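Long-range contacts in probable exosome complex exonuclease 2 (Archaeoglobus fulgidus, PDB 3M7N), which probably serves as a non-catalytic subunit of the RNA-degrading exosome, contributing to the structure of the Rrp41 active site: residues H[34-39]-H[50-55]; H[56-61]-H[149-154]; H[66-71]-H[132-137]. All blocks are in the same frame, centred on the assembly; numbering follows the deposited sequence.

Contact 1: residues H[34-39]-H[50-55]; sequences KVEIIP and LVKLGD
E36 and K52 face each other as a hydrogen-bonded antiparallel pair, E36 N giving its hydrogen to K52 O at 2.7 Å and K52 N returning one to E36 O. I38 and L50, the next hydrogen-bonded pair, repeat the exchange two residues along. Beyond the paired strands, G54 N still reaches K34 O at 2.9 Å, and a water donates to both K34 O and G54 O. G54 carries a positive phi of 58°, which suits a residue with no side chain.

The two strands, 35-39 and 47-53, form a beta hairpin in the RNase PH domain, and within this chain 35-39 is an edge strand of a five-stranded mixed sheet. V35, I37, V51 and L53 share one face; the last three pack on helix 148-161, where apolar side chains meet its alanines: V51 and L53 touch A151, while I37 lies on A158. V35 CG2 packs against L53 CD1 at 3.9 Å, and I37 CG2 meets V51 CG2 at 4.2 Å.

On the other face, which also carries I38 and L50, E36 and K52 lie side by side. K52, CG anti to the carbonyl carbon (chi1 -56°) and the chain extended beyond it, brings its CD 3.9 Å from E36 OE2. That same oxygen forms a salt bridge to K34 NZ at 3.4 Å, whereas K52 NZ stays 4.7 Å from E36 OE2, near enough that its charge may still be felt.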
ATOM      1  N   LYS H  34      25.405  -0.069 -31.634  1.00 29.54           N
ATOM      2  CA  LYS H  34      26.696  -0.558 -31.224  1.00 26.59           C
ATOM      3  C   LYS H  34      26.539  -1.280 -29.892  1.00 29.34           C
ATOM      4  O   LYS H  34      25.906  -0.769 -28.963  1.00 29.45           O
ATOM      5  CB  LYS H  34      27.638   0.632 -31.089  1.00 37.69           C
ATOM      6  CG  LYS H  34      29.078   0.319 -30.711  1.00 42.84           C
ATOM      7  CD  LYS H  34      29.902   1.630 -30.793  1.00 54.64           C
ATOM      8  CE  LYS H  34      31.364   1.460 -30.383  1.00 55.70           C
ATOM      9  NZ  LYS H  34      31.550   1.513 -28.908  1.00 55.36           N
ATOM     10  N   VAL H  35      27.107  -2.475 -29.813  1.00 22.95           N
ATOM     11  CA  VAL H  35      27.071  -3.277 -28.620  1.00 25.43           C
ATOM     12  C   VAL H  35      28.464  -3.334 -28.023  1.00 29.80           C
ATOM     13  O   VAL H  35      29.442  -3.428 -28.734  1.00 30.40           O
ATOM     14  CB  VAL H  35      26.662  -4.699 -28.953  1.00 29.32           C
ATOM     15  CG1 VAL H  35      26.875  -5.596 -27.760  1.00 29.63           C
ATOM     16  CG2 VAL H  35      25.229  -4.730 -29.420  1.00 30.91           C
ATOM     17  N   GLU H  36      28.551  -3.269 -26.706  1.00 34.92           N
ATOM     18  CA  GLU H  36      29.817  -3.446 -26.026  1.00 32.41           C
ATOM     19  C   GLU H  36      29.585  -4.372 -24.843  1.00 29.39           C
ATOM     20  O   GLU H  36      28.659  -4.153 -24.048  1.00 30.21           O
ATOM     21  CB  GLU H  36      30.327  -2.096 -25.542  1.00 34.31           C
ATOM     22  CG  GLU H  36      31.758  -1.832 -25.856  1.00 35.70           C
ATOM     23  CD  GLU H  36      32.223  -0.490 -25.321  1.00 49.76           C
ATOM     24  OE1 GLU H  36      33.228  -0.469 -24.569  1.00 52.86           O
ATOM     25  OE2 GLU H  36      31.580   0.536 -25.654  1.00 46.71           O
ATOM     26  N   ILE H  37      30.411  -5.411 -24.747  1.00 23.12           N
ATOM     27  CA  ILE H  37      30.312  -6.404 -23.684  1.00 28.17           C
ATOM     28  C   ILE H  37      31.590  -6.442 -22.823  1.00 34.42           C
ATOM     29  O   ILE H  37      32.637  -6.869 -23.300  1.00 31.68           O
ATOM     30  CB  ILE H  37      30.056  -7.802 -24.258  1.00 28.66           C
ATOM     31  CG1 ILE H  37      28.880  -7.762 -25.234  1.00 30.86           C
ATOM     32  CG2 ILE H  37      29.790  -8.800 -23.139  1.00 27.77           C
ATOM     33  CD1 ILE H  37      28.596  -9.099 -25.908  1.00 32.49           C
ATOM     34  N   ILE H  38      31.497  -5.997 -21.567  1.00 29.79           N
ATOM     35  CA  ILE H  38      32.655  -5.961 -20.675  1.00 26.91           C
ATOM     36  C   ILE H  38      32.516  -6.942 -19.520  1.00 29.75           C
ATOM     37  O   ILE H  38      31.770  -6.695 -18.571  1.00 33.93           O
ATOM     38  CB  ILE H  38      32.891  -4.545 -20.053  1.00 34.76           C
ATOM     39  CG1 ILE H  38      32.424  -3.426 -20.991  1.00 36.22           C
ATOM     40  CG2 ILE H  38      34.369  -4.354 -19.665  1.00 25.40           C
ATOM     41  CD1 ILE H  38      33.459  -3.001 -21.997  1.00 36.86           C
ATOM     42  N   PRO H  39      33.250  -8.051 -19.575  1.00 28.14           N
ATOM     43  CA  PRO H  39      33.220  -9.040 -18.490  1.00 32.34           C
ATOM     44  C   PRO H  39      34.055  -8.627 -17.257  1.00 34.65           C
ATOM     45  O   PRO H  39      34.916  -7.746 -17.341  1.00 30.38           O
ATOM     46  CB  PRO H  39      33.844 -10.285 -19.134  1.00 29.56           C
ATOM     47  CG  PRO H  39      34.064  -9.931 -20.581  1.00 31.94           C
ATOM     48  CD  PRO H  39      34.142  -8.462 -20.664  1.00 32.10           C
ATOM     49  N   LEU H  50      29.187  -6.113 -17.933  1.00 26.28           N
ATOM     50  CA  LEU H  50      28.512  -4.882 -18.278  1.00 28.09           C
ATOM     51  C   LEU H  50      28.271  -4.889 -19.774  1.00 27.65           C
ATOM     52  O   LEU H  50      29.178  -5.157 -20.571  1.00 29.83           O
ATOM     53  CB  LEU H  50      29.340  -3.660 -17.877  1.00 25.10           C
ATOM     54  CG  LEU H  50      28.861  -2.301 -18.397  1.00 30.62           C
ATOM     55  CD1 LEU H  50      27.614  -1.845 -17.659  1.00 29.25           C
ATOM     56  CD2 LEU H  50      29.967  -1.253 -18.267  1.00 26.35           C
ATOM     57  N   VAL H  51      27.036  -4.616 -20.157  1.00 25.37           N
ATOM     58  CA  VAL H  51      26.726  -4.442 -21.553  1.00 24.00           C
ATOM     59  C   VAL H  51      26.244  -3.043 -21.876  1.00 24.52           C
ATOM     60  O   VAL H  51      25.399  -2.494 -21.179  1.00 29.59           O
ATOM     61  CB  VAL H  51      25.651  -5.440 -21.994  1.00 25.64           C
ATOM     62  CG1 VAL H  51      25.019  -5.001 -23.346  1.00 20.16           C
ATOM     63  CG2 VAL H  51      26.240  -6.823 -22.043  1.00 19.00           C
ATOM     64  N   LYS H  52      26.779  -2.485 -22.954  1.00 26.78           N
ATOM     65  CA  LYS H  52      26.264  -1.251 -23.532  1.00 31.16           C
ATOM     66  C   LYS H  52      25.639  -1.534 -24.894  1.00 31.02           C
ATOM     67  O   LYS H  52      26.249  -2.177 -25.763  1.00 28.29           O
ATOM     68  CB  LYS H  52      27.369  -0.200 -23.675  1.00 33.36           C
ATOM     69  CG  LYS H  52      28.076   0.119 -22.369  1.00 36.95           C
ATOM     70  CD  LYS H  52      29.223   1.091 -22.583  1.00 36.49           C
ATOM     71  CE  LYS H  52      29.749   1.571 -21.245  1.00 35.67           C
ATOM     72  NZ  LYS H  52      31.010   2.351 -21.389  1.00 44.00           N
ATOM     73  N   LEU H  53      24.418  -1.044 -25.052  1.00 27.45           N
ATOM     74  CA  LEU H  53      23.618  -1.242 -26.241  1.00 27.34           C
ATOM     75  C   LEU H  53      23.157   0.137 -26.628  1.00 22.95           C
ATOM     76  O   LEU H  53      22.170   0.620 -26.103  1.00 27.59           O
ATOM     77  CB  LEU H  53      22.410  -2.131 -25.911  1.00 23.91           C
ATOM     78  CG  LEU H  53      21.388  -2.358 -27.020  1.00 25.33           C
ATOM     79  CD1 LEU H  53      22.147  -2.608 -28.297  1.00 27.40           C
ATOM     80  CD2 LEU H  53      20.424  -3.516 -26.720  1.00 21.64           C
ATOM     81  N   GLY H  54      23.865   0.776 -27.550  1.00 24.84           N
ATOM     82  CA  GLY H  54      23.703   2.209 -27.746  1.00 30.04           C
ATOM     83  C   GLY H  54      24.008   2.905 -26.424  1.00 30.35           C
ATOM     84  O   GLY H  54      25.050   2.643 -25.816  1.00 28.87           O
ATOM     85  N   ASP H  55      23.102   3.759 -25.957  1.00 26.60           N
ATOM     86  CA  ASP H  55      23.266   4.407 -24.649  1.00 27.30           C
ATOM     87  C   ASP H  55      22.665   3.616 -23.487  1.00 30.74           C
ATOM     88  O   ASP H  55      22.861   3.967 -22.318  1.00 30.15           O
ATOM     89  CB  ASP H  55      22.714   5.833 -24.655  1.00 30.13           C
ATOM     90  CG  ASP H  55      23.509   6.761 -25.564  1.00 28.65           C
ATOM     91  OD1 ASP H  55      22.899   7.619 -26.222  1.00 39.81           O
ATOM     92  OD2 ASP H  55      24.744   6.631 -25.632  1.00 32.59           O
TER
HETATM   93  O   HOH W   1      27.080   1.220 -26.923  1.00 33.24           O

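Contact 2: residues H[56-61]-H[149-154]; sequences TQVVVG and LDASAL
V58 meets A151 at the centre of the contact: its CG1 methyl comes within 3.6 Å of A151 CB. With chi1 at 52°, CG1 sits between the backbone N and the carbonyl carbon, the crowded position, while CG2, anti to the backbone N, turns to S152 and stops 3.8 Å from S152 OG. On one side T56 CG2 reaches A151 CB at 4.0 Å; on the other, V60 CG2 lies 4.1 Å from S152 O, over the helix backbone. Alternate residues T56, V58 and V60 thus turn one face of their strand to the helix, and the small A151 and S152 let that helix come close, its axis 8.1 Å from the strand's at a crossing angle of -34°.

Further out, A151 also rests on V51 and L53 of the neighbouring strand 47-53, and S152 touches I139 of strand 131-141, so helix 148-161 spans three neighbouring strands of the mixed sheet. From the same helix, D150 OD2 hydrogen bonds to S186 OG and T188 OG1, tying it to the second sheet through strand 185-192.

The two hydroxyls are satisfied near home. S152 OG bonds to L148 O one helical turn back, and T56 OG1 to G146 O just ahead of the helix. With their polar ends so occupied, both residues can be buried, and what joins strand to helix is van der Waals contact, dependent on fit rather than on directed bonds.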
ATOM      1  N   THR H  56      21.960   2.535 -23.803  1.00 26.92           N
ATOM      2  CA  THR H  56      21.494   1.615 -22.781  1.00 25.07           C
ATOM      3  C   THR H  56      22.649   0.867 -22.096  1.00 25.58           C
ATOM      4  O   THR H  56      23.559   0.371 -22.760  1.00 25.29           O
ATOM      5  CB  THR H  56      20.445   0.633 -23.357  1.00 23.82           C
ATOM      6  OG1 THR H  56      19.249   1.359 -23.620  1.00 27.52           O
ATOM      7  CG2 THR H  56      20.131  -0.495 -22.382  1.00 17.82           C
ATOM      8  N   GLN H  57      22.599   0.809 -20.760  1.00 26.18           N
ATOM      9  CA  GLN H  57      23.625   0.156 -19.948  1.00 25.68           C
ATOM     10  C   GLN H  57      22.996  -0.724 -18.868  1.00 26.69           C
ATOM     11  O   GLN H  57      22.036  -0.342 -18.207  1.00 24.61           O
ATOM     12  CB  GLN H  57      24.526   1.193 -19.264  1.00 24.28           C
ATOM     13  CG  GLN H  57      25.072   2.261 -20.173  1.00 27.27           C
ATOM     14  CD  GLN H  57      26.268   2.992 -19.563  1.00 31.48           C
ATOM     15  OE1 GLN H  57      27.252   2.380 -19.156  1.00 38.39           O
ATOM     16  NE2 GLN H  57      26.179   4.301 -19.501  1.00 34.13           N
ATOM     17  N   VAL H  58      23.549  -1.907 -18.678  1.00 27.18           N
ATOM     18  CA  VAL H  58      23.032  -2.798 -17.656  1.00 23.38           C
ATOM     19  C   VAL H  58      24.171  -3.663 -17.219  1.00 25.66           C
ATOM     20  O   VAL H  58      25.082  -3.974 -18.004  1.00 25.98           O
ATOM     21  CB  VAL H  58      21.858  -3.681 -18.175  1.00 28.36           C
ATOM     22  CG1 VAL H  58      22.240  -4.384 -19.453  1.00 26.54           C
ATOM     23  CG2 VAL H  58      21.463  -4.695 -17.129  1.00 25.72           C
ATOM     24  N   VAL H  59      24.154  -4.036 -15.951  1.00 24.86           N
ATOM     25  CA  VAL H  59      25.198  -4.903 -15.456  1.00 26.25           C
ATOM     26  C   VAL H  59      24.550  -6.104 -14.848  1.00 24.68           C
ATOM     27  O   VAL H  59      23.495  -6.005 -14.227  1.00 26.14           O
ATOM     28  CB  VAL H  59      26.158  -4.189 -14.447  1.00 24.59           C
ATOM     29  CG1 VAL H  59      25.385  -3.543 -13.321  1.00 25.80           C
ATOM     30  CG2 VAL H  59      27.174  -5.161 -13.918  1.00 23.89           C
ATOM     31  N   VAL H  60      25.169  -7.256 -15.057  1.00 25.43           N
ATOM     32  CA  VAL H  60      24.664  -8.471 -14.488  1.00 24.13           C
ATOM     33  C   VAL H  60      25.771  -9.090 -13.678  1.00 26.94           C
ATOM     34  O   VAL H  60      26.919  -9.144 -14.131  1.00 28.53           O
ATOM     35  CB  VAL H  60      24.206  -9.460 -15.595  1.00 28.01           C
ATOM     36  CG1 VAL H  60      23.930 -10.842 -15.011  1.00 24.22           C
ATOM     37  CG2 VAL H  60      22.988  -8.920 -16.322  1.00 24.90           C
ATOM     38  N   GLY H  61      25.435  -9.565 -12.484  1.00 27.75           N
ATOM     39  CA  GLY H  61      26.394 -10.301 -11.677  1.00 27.47           C
ATOM     40  C   GLY H  61      25.860 -11.678 -11.352  1.00 31.93           C
ATOM     41  O   GLY H  61      24.650 -11.881 -11.232  1.00 33.02           O
ATOM     42  N   LEU H 149      15.870  -5.271 -22.252  1.00 22.09           N
ATOM     43  CA  LEU H 149      15.672  -6.699 -22.413  1.00 25.36           C
ATOM     44  C   LEU H 149      16.841  -7.393 -23.171  1.00 24.93           C
ATOM     45  O   LEU H 149      17.512  -8.268 -22.618  1.00 22.69           O
ATOM     46  CB  LEU H 149      14.333  -6.939 -23.102  1.00 26.94           C
ATOM     47  CG  LEU H 149      13.956  -8.379 -23.391  1.00 29.94           C
ATOM     48  CD1 LEU H 149      14.119  -9.226 -22.147  1.00 25.42           C
ATOM     49  CD2 LEU H 149      12.525  -8.413 -23.916  1.00 29.61           C
ATOM     50  N   ASP H 150      17.107  -6.999 -24.416  1.00 20.73           N
ATOM     51  CA  ASP H 150      18.201  -7.657 -25.150  1.00 24.43           C
ATOM     52  C   ASP H 150      19.557  -7.385 -24.494  1.00 20.95           C
ATOM     53  O   ASP H 150      20.368  -8.292 -24.346  1.00 24.83           O
ATOM     54  CB  ASP H 150      18.221  -7.258 -26.633  1.00 23.07           C
ATOM     55  CG  ASP H 150      16.970  -7.712 -27.382  1.00 26.41           C
ATOM     56  OD1 ASP H 150      16.686  -7.144 -28.462  1.00 27.11           O
ATOM     57  OD2 ASP H 150      16.271  -8.623 -26.893  1.00 21.10           O
ATOM     58  N   ALA H 151      19.794  -6.140 -24.090  1.00 21.96           N
ATOM     59  CA  ALA H 151      21.000  -5.811 -23.316  1.00 26.49           C
ATOM     60  C   ALA H 151      21.200  -6.772 -22.138  1.00 22.61           C
ATOM     61  O   ALA H 151      22.306  -7.290 -21.922  1.00 24.52           O
ATOM     62  CB  ALA H 151      20.958  -4.359 -22.823  1.00 22.23           C
ATOM     63  N   SER H 152      20.127  -7.049 -21.406  1.00 20.06           N
ATOM     64  CA  SER H 152      20.228  -7.919 -20.223  1.00 23.74           C
ATOM     65  C   SER H 152      20.532  -9.359 -20.584  1.00 22.20           C
ATOM     66  O   SER H 152      21.356 -10.026 -19.940  1.00 20.66           O
ATOM     67  CB  SER H 152      18.954  -7.861 -19.363  1.00 21.92           C
ATOM     68  OG  SER H 152      18.679  -6.529 -18.944  1.00 21.95           O
ATOM     69  N   ALA H 153      19.848  -9.842 -21.617  1.00 25.09           N
ATOM     70  CA  ALA H 153      20.061 -11.199 -22.103  1.00 19.91           C
ATOM     71  C   ALA H 153      21.526 -11.387 -22.472  1.00 22.39           C
ATOM     72  O   ALA H 153      22.126 -12.404 -22.143  1.00 23.22           O
ATOM     73  CB  ALA H 153      19.182 -11.457 -23.299  1.00 25.01           C
ATOM     74  N   LEU H 154      22.085 -10.395 -23.170  1.00 22.56           N
ATOM     75  CA  LEU H 154      23.492 -10.401 -23.567  1.00 23.70           C
ATOM     76  C   LEU H 154      24.401 -10.394 -22.336  1.00 25.69           C
ATOM     77  O   LEU H 154      25.370 -11.164 -22.254  1.00 24.62           O
ATOM     78  CB  LEU H 154      23.808  -9.160 -24.403  1.00 24.42           C
ATOM     79  CG  LEU H 154      24.061  -9.188 -25.909  1.00 26.14           C
ATOM     80  CD1 LEU H 154      23.615 -10.483 -26.551  1.00 26.16           C
ATOM     81  CD2 LEU H 154      23.384  -7.992 -26.544  1.00 24.59           C
TER

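Contact 3: residues H[66-71]-H[132-137]; sequences PGEPYP and VWIVFV. With nucleotides of chain L.
P66 lies alongside W133, its CD 3.4 Å from W133 CZ3 and its CG over one face of the indole. They form a non-hydrogen-bonded antiparallel pair where strand 56-67 ends beside strand 131-141, in the mixed sheet of the RNase PH domain. Proline suits the place, since no backbone N-H is needed there and its compact ring packs through CG and CD against the broad indole, which also touches P166 and L172.

The tight part continues at G67 and V132: V132 N donates to G67 O at 3.1 Å, in the carbonyl plane, whereas the return bond from G67 N to V132 O is bent to 126° and weak. I134, its CG1 anti to the carbonyl carbon (chi1 -61°), sends CD1 to within 3.6 Å of G67 CA. Any side chain on G67 would run into that methyl, so glycine is well placed.

Past G67 the chain leaves the sheet and the packing thins. P69 CG approaches V132 CB only to 4.2 Å, E68 is exposed, though its side chain bends back toward I134, and Y70 makes no contact with residues 132-137. Instead its ring, resting on V78, offers a flat face to the flat cytosine of C3 of chain L, which suits tyrosine to the place. An alanine here would remove the ring and would probably leave that base without its flat partner and freer to turn. The cytosine C4 sits 3.2 Å above the centre of the Y70 ring, with N3 3.1 Å from Y70 CE1.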
ATOM      1  N   PRO H  66      26.376 -23.227  -2.403  1.00 50.63           N
ATOM      2  CA  PRO H  66      25.777 -24.552  -2.209  1.00 47.16           C
ATOM      3  C   PRO H  66      24.403 -24.385  -1.600  1.00 49.78           C
ATOM      4  O   PRO H  66      24.169 -23.370  -0.960  1.00 52.49           O
ATOM      5  CB  PRO H  66      26.720 -25.211  -1.209  1.00 50.14           C
ATOM      6  CG  PRO H  66      28.041 -24.554  -1.460  1.00 48.12           C
ATOM      7  CD  PRO H  66      27.722 -23.133  -1.809  1.00 48.27           C
ATOM      8  N   GLY H  67      23.505 -25.340  -1.803  1.00 53.72           N
ATOM      9  CA  GLY H  67      22.173 -25.216  -1.246  1.00 52.77           C
ATOM     10  C   GLY H  67      21.254 -26.407  -1.457  1.00 59.23           C
ATOM     11  O   GLY H  67      21.647 -27.457  -1.973  1.00 58.69           O
ATOM     12  N   GLU H  68      20.007 -26.217  -1.044  1.00 64.04           N
ATOM     13  CA  GLU H  68      18.955 -27.216  -1.182  1.00 69.35           C
ATOM     14  C   GLU H  68      18.601 -27.452  -2.633  1.00 65.17           C
ATOM     15  O   GLU H  68      18.325 -26.508  -3.357  1.00 71.29           O
ATOM     16  CB  GLU H  68      17.694 -26.747  -0.436  1.00 80.72           C
ATOM     17  CG  GLU H  68      17.475 -25.197  -0.361  1.00 81.27           C
ATOM     18  CD  GLU H  68      17.260 -24.514  -1.723  1.00 81.31           C
ATOM     19  OE1 GLU H  68      18.248 -23.989  -2.285  1.00 73.69           O
ATOM     20  OE2 GLU H  68      16.108 -24.480  -2.221  1.00 79.95           O
ATOM     21  N   PRO H  69      18.596 -28.716  -3.067  1.00 69.17           N
ATOM     22  CA  PRO H  69      18.068 -29.047  -4.393  1.00 65.92           C
ATOM     23  C   PRO H  69      16.561 -29.010  -4.318  1.00 69.94           C
ATOM     24  O   PRO H  69      16.019 -29.042  -3.218  1.00 74.10           O
ATOM     25  CB  PRO H  69      18.511 -30.499  -4.606  1.00 70.00           C
ATOM     26  CG  PRO H  69      19.453 -30.818  -3.473  1.00 72.41           C
ATOM     27  CD  PRO H  69      19.075 -29.905  -2.352  1.00 73.95           C
ATOM     28  N   TYR H  70      15.884 -28.949  -5.456  1.00 73.62           N
ATOM     29  CA  TYR H  70      14.431 -29.025  -5.436  1.00 76.45           C
ATOM     30  C   TYR H  70      13.941 -30.467  -5.366  1.00 77.69           C
ATOM     31  O   TYR H  70      14.396 -31.317  -6.131  1.00 79.43           O
ATOM     32  CB  TYR H  70      13.824 -28.273  -6.621  1.00 74.70           C
ATOM     33  CG  TYR H  70      13.901 -26.786  -6.421  1.00 71.82           C
ATOM     34  CD1 TYR H  70      14.643 -25.985  -7.272  1.00 72.52           C
ATOM     35  CD2 TYR H  70      13.266 -26.187  -5.338  1.00 74.73           C
ATOM     36  CE1 TYR H  70      14.728 -24.616  -7.064  1.00 73.58           C
ATOM     37  CE2 TYR H  70      13.344 -24.825  -5.124  1.00 73.02           C
ATOM     38  CZ  TYR H  70      14.075 -24.046  -5.988  1.00 68.89           C
ATOM     39  OH  TYR H  70      14.151 -22.691  -5.778  1.00 73.75           O
ATOM     40  N   PRO H  71      13.019 -30.743  -4.430  1.00 82.16           N
ATOM     41  CA  PRO H  71      12.453 -32.075  -4.188  1.00 79.49           C
ATOM     42  C   PRO H  71      12.119 -32.800  -5.482  1.00 80.14           C
ATOM     43  O   PRO H  71      12.313 -34.009  -5.568  1.00 80.81           O
ATOM     44  CB  PRO H  71      11.175 -31.767  -3.415  1.00 79.66           C
ATOM     45  CG  PRO H  71      11.510 -30.523  -2.653  1.00 84.77           C
ATOM     46  CD  PRO H  71      12.432 -29.726  -3.539  1.00 81.24           C
ATOM     47  N   VAL H 132      23.619 -29.023  -3.793  1.00 61.76           N
ATOM     48  CA  VAL H 132      23.692 -28.670  -5.205  1.00 57.25           C
ATOM     49  C   VAL H 132      23.968 -27.173  -5.376  1.00 55.05           C
ATOM     50  O   VAL H 132      23.537 -26.357  -4.559  1.00 54.51           O
ATOM     51  CB  VAL H 132      22.394 -29.073  -5.931  1.00 56.99           C
ATOM     52  CG1 VAL H 132      21.472 -27.872  -6.138  1.00 48.85           C
ATOM     53  CG2 VAL H 132      22.723 -29.754  -7.239  1.00 60.72           C
ATOM     54  N   TRP H 133      24.702 -26.806  -6.420  1.00 54.00           N
ATOM     55  CA  TRP H 133      25.012 -25.401  -6.637  1.00 45.62           C
ATOM     56  C   TRP H 133      23.778 -24.609  -7.029  1.00 49.60           C
ATOM     57  O   TRP H 133      22.922 -25.086  -7.775  1.00 50.12           O
ATOM     58  CB  TRP H 133      26.068 -25.235  -7.710  1.00 45.95           C
ATOM     59  CG  TRP H 133      27.440 -25.514  -7.236  1.00 50.13           C
ATOM     60  CD1 TRP H 133      28.206 -26.592  -7.549  1.00 50.48           C
ATOM     61  CD2 TRP H 133      28.233 -24.694  -6.371  1.00 51.20           C
ATOM     62  NE1 TRP H 133      29.427 -26.500  -6.932  1.00 50.89           N
ATOM     63  CE2 TRP H 133      29.470 -25.342  -6.199  1.00 47.97           C
ATOM     64  CE3 TRP H 133      28.017 -23.471  -5.723  1.00 47.58           C
ATOM     65  CZ2 TRP H 133      30.489 -24.817  -5.408  1.00 48.56           C
ATOM     66  CZ3 TRP H 133      29.034 -22.948  -4.937  1.00 46.67           C
ATOM     67  CH2 TRP H 133      30.252 -23.621  -4.789  1.00 47.44           C
ATOM     68  N   ILE H 134      23.688 -23.394  -6.510  1.00 45.64           N
ATOM     69  CA  ILE H 134      22.624 -22.484  -6.886  1.00 46.40           C
ATOM     70  C   ILE H 134      23.227 -21.270  -7.566  1.00 40.30           C
ATOM     71  O   ILE H 134      24.109 -20.630  -7.015  1.00 42.53           O
ATOM     72  CB  ILE H 134      21.848 -22.037  -5.660  1.00 47.34           C
ATOM     73  CG1 ILE H 134      21.224 -23.261  -4.988  1.00 47.20           C
ATOM     74  CG2 ILE H 134      20.805 -21.004  -6.058  1.00 41.61           C
ATOM     75  CD1 ILE H 134      20.624 -22.969  -3.656  1.00 59.89           C
ATOM     76  N   VAL H 135      22.772 -20.972  -8.774  1.00 43.69           N
ATOM     77  CA  VAL H 135      23.305 -19.841  -9.534  1.00 38.65           C
ATOM     78  C   VAL H 135      22.329 -18.663  -9.517  1.00 37.29           C
ATOM     79  O   VAL H 135      21.237 -18.754 -10.076  1.00 39.91           O
ATOM     80  CB  VAL H 135      23.593 -20.259 -10.978  1.00 35.66           C
ATOM     81  CG1 VAL H 135      24.278 -19.149 -11.723  1.00 29.92           C
ATOM     82  CG2 VAL H 135      24.442 -21.528 -10.988  1.00 35.19           C
ATOM     83  N   PHE H 136      22.715 -17.573  -8.853  1.00 31.18           N
ATOM     84  CA  PHE H 136      21.912 -16.356  -8.827  1.00 30.14           C
ATOM     85  C   PHE H 136      22.329 -15.440  -9.941  1.00 30.81           C
ATOM     86  O   PHE H 136      23.480 -14.995  -9.989  1.00 27.86           O
ATOM     87  CB  PHE H 136      22.051 -15.612  -7.491  1.00 31.97           C
ATOM     88  CG  PHE H 136      21.361 -16.301  -6.337  1.00 34.29           C
ATOM     89  CD1 PHE H 136      22.086 -17.036  -5.413  1.00 36.39           C
ATOM     90  CD2 PHE H 136      19.993 -16.219  -6.183  1.00 34.63           C
ATOM     91  CE1 PHE H 136      21.454 -17.672  -4.362  1.00 38.57           C
ATOM     92  CE2 PHE H 136      19.359 -16.849  -5.121  1.00 37.57           C
ATOM     93  CZ  PHE H 136      20.086 -17.576  -4.222  1.00 35.02           C
ATOM     94  N   VAL H 137      21.395 -15.172 -10.847  1.00 30.52           N
ATOM     95  CA  VAL H 137      21.642 -14.230 -11.929  1.00 28.93           C
ATOM     96  C   VAL H 137      20.896 -12.951 -11.598  1.00 28.80           C
ATOM     97  O   VAL H 137      19.658 -12.912 -11.584  1.00 29.72           O
ATOM     98  CB  VAL H 137      21.219 -14.772 -13.334  1.00 31.14           C
ATOM     99  CG1 VAL H 137      21.441 -13.698 -14.400  1.00 31.17           C
ATOM    100  CG2 VAL H 137      22.000 -16.016 -13.705  1.00 25.98           C
TER
ATOM    101  O5'   C L   3      10.328 -19.404  -7.041  1.00 66.97           O
ATOM    102  C5'   C L   3      11.170 -18.449  -7.738  1.00 64.06           C
ATOM    103  C4'   C L   3      12.245 -19.014  -8.680  1.00 61.20           C
ATOM    104  O4'   C L   3      12.985 -20.110  -8.077  1.00 63.75           O
ATOM    105  C3'   C L   3      11.783 -19.597 -10.017  1.00 61.30           C
ATOM    106  O3'   C L   3      11.520 -18.572 -10.975  1.00 58.50           O
ATOM    107  C2'   C L   3      12.981 -20.456 -10.430  1.00 56.03           C
ATOM    108  O2'   C L   3      14.051 -19.734 -11.008  1.00 51.36           O
ATOM    109  C1'   C L   3      13.418 -21.020  -9.083  1.00 63.13           C
ATOM    110  N1    C L   3      12.829 -22.371  -8.860  1.00 66.59           N
ATOM    111  C2    C L   3      13.295 -23.453  -9.627  1.00 68.58           C
ATOM    112  O2    C L   3      14.193 -23.258 -10.461  1.00 64.26           O
ATOM    113  N3    C L   3      12.751 -24.684  -9.436  1.00 70.38           N
ATOM    114  C4    C L   3      11.784 -24.842  -8.525  1.00 74.77           C
ATOM    115  N4    C L   3      11.272 -26.071  -8.357  1.00 75.33           N
ATOM    116  C5    C L   3      11.299 -23.746  -7.739  1.00 72.05           C
ATOM    117  C6    C L   3      11.837 -22.538  -7.937  1.00 65.97           C
TER

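Overall arrangement
All three contacts build on one mixed sheet, at different depths. Contact 2 is the core, with every touching residue buried and no polar exchange between strand and helix; contact 1 is a surface contact at the sheet's border, held by a backbone ladder with charges on one face; contact 3, partly buried, lies at the far end, about 29 Å from contact 1 between centres, where pairing gives way to an RNA-facing loop. Contacts 1 and 2 adjoin through consecutive strands, V51 N lying 3.0 Å from V58 O. Contacts 2 and 3 share strand 56-67, and V60 CG1 packs on V137 CG1 at 3.8 Å. Strand 56-67 leads from the helix-covered interior to the loop whose Y70 meets the nucleotide.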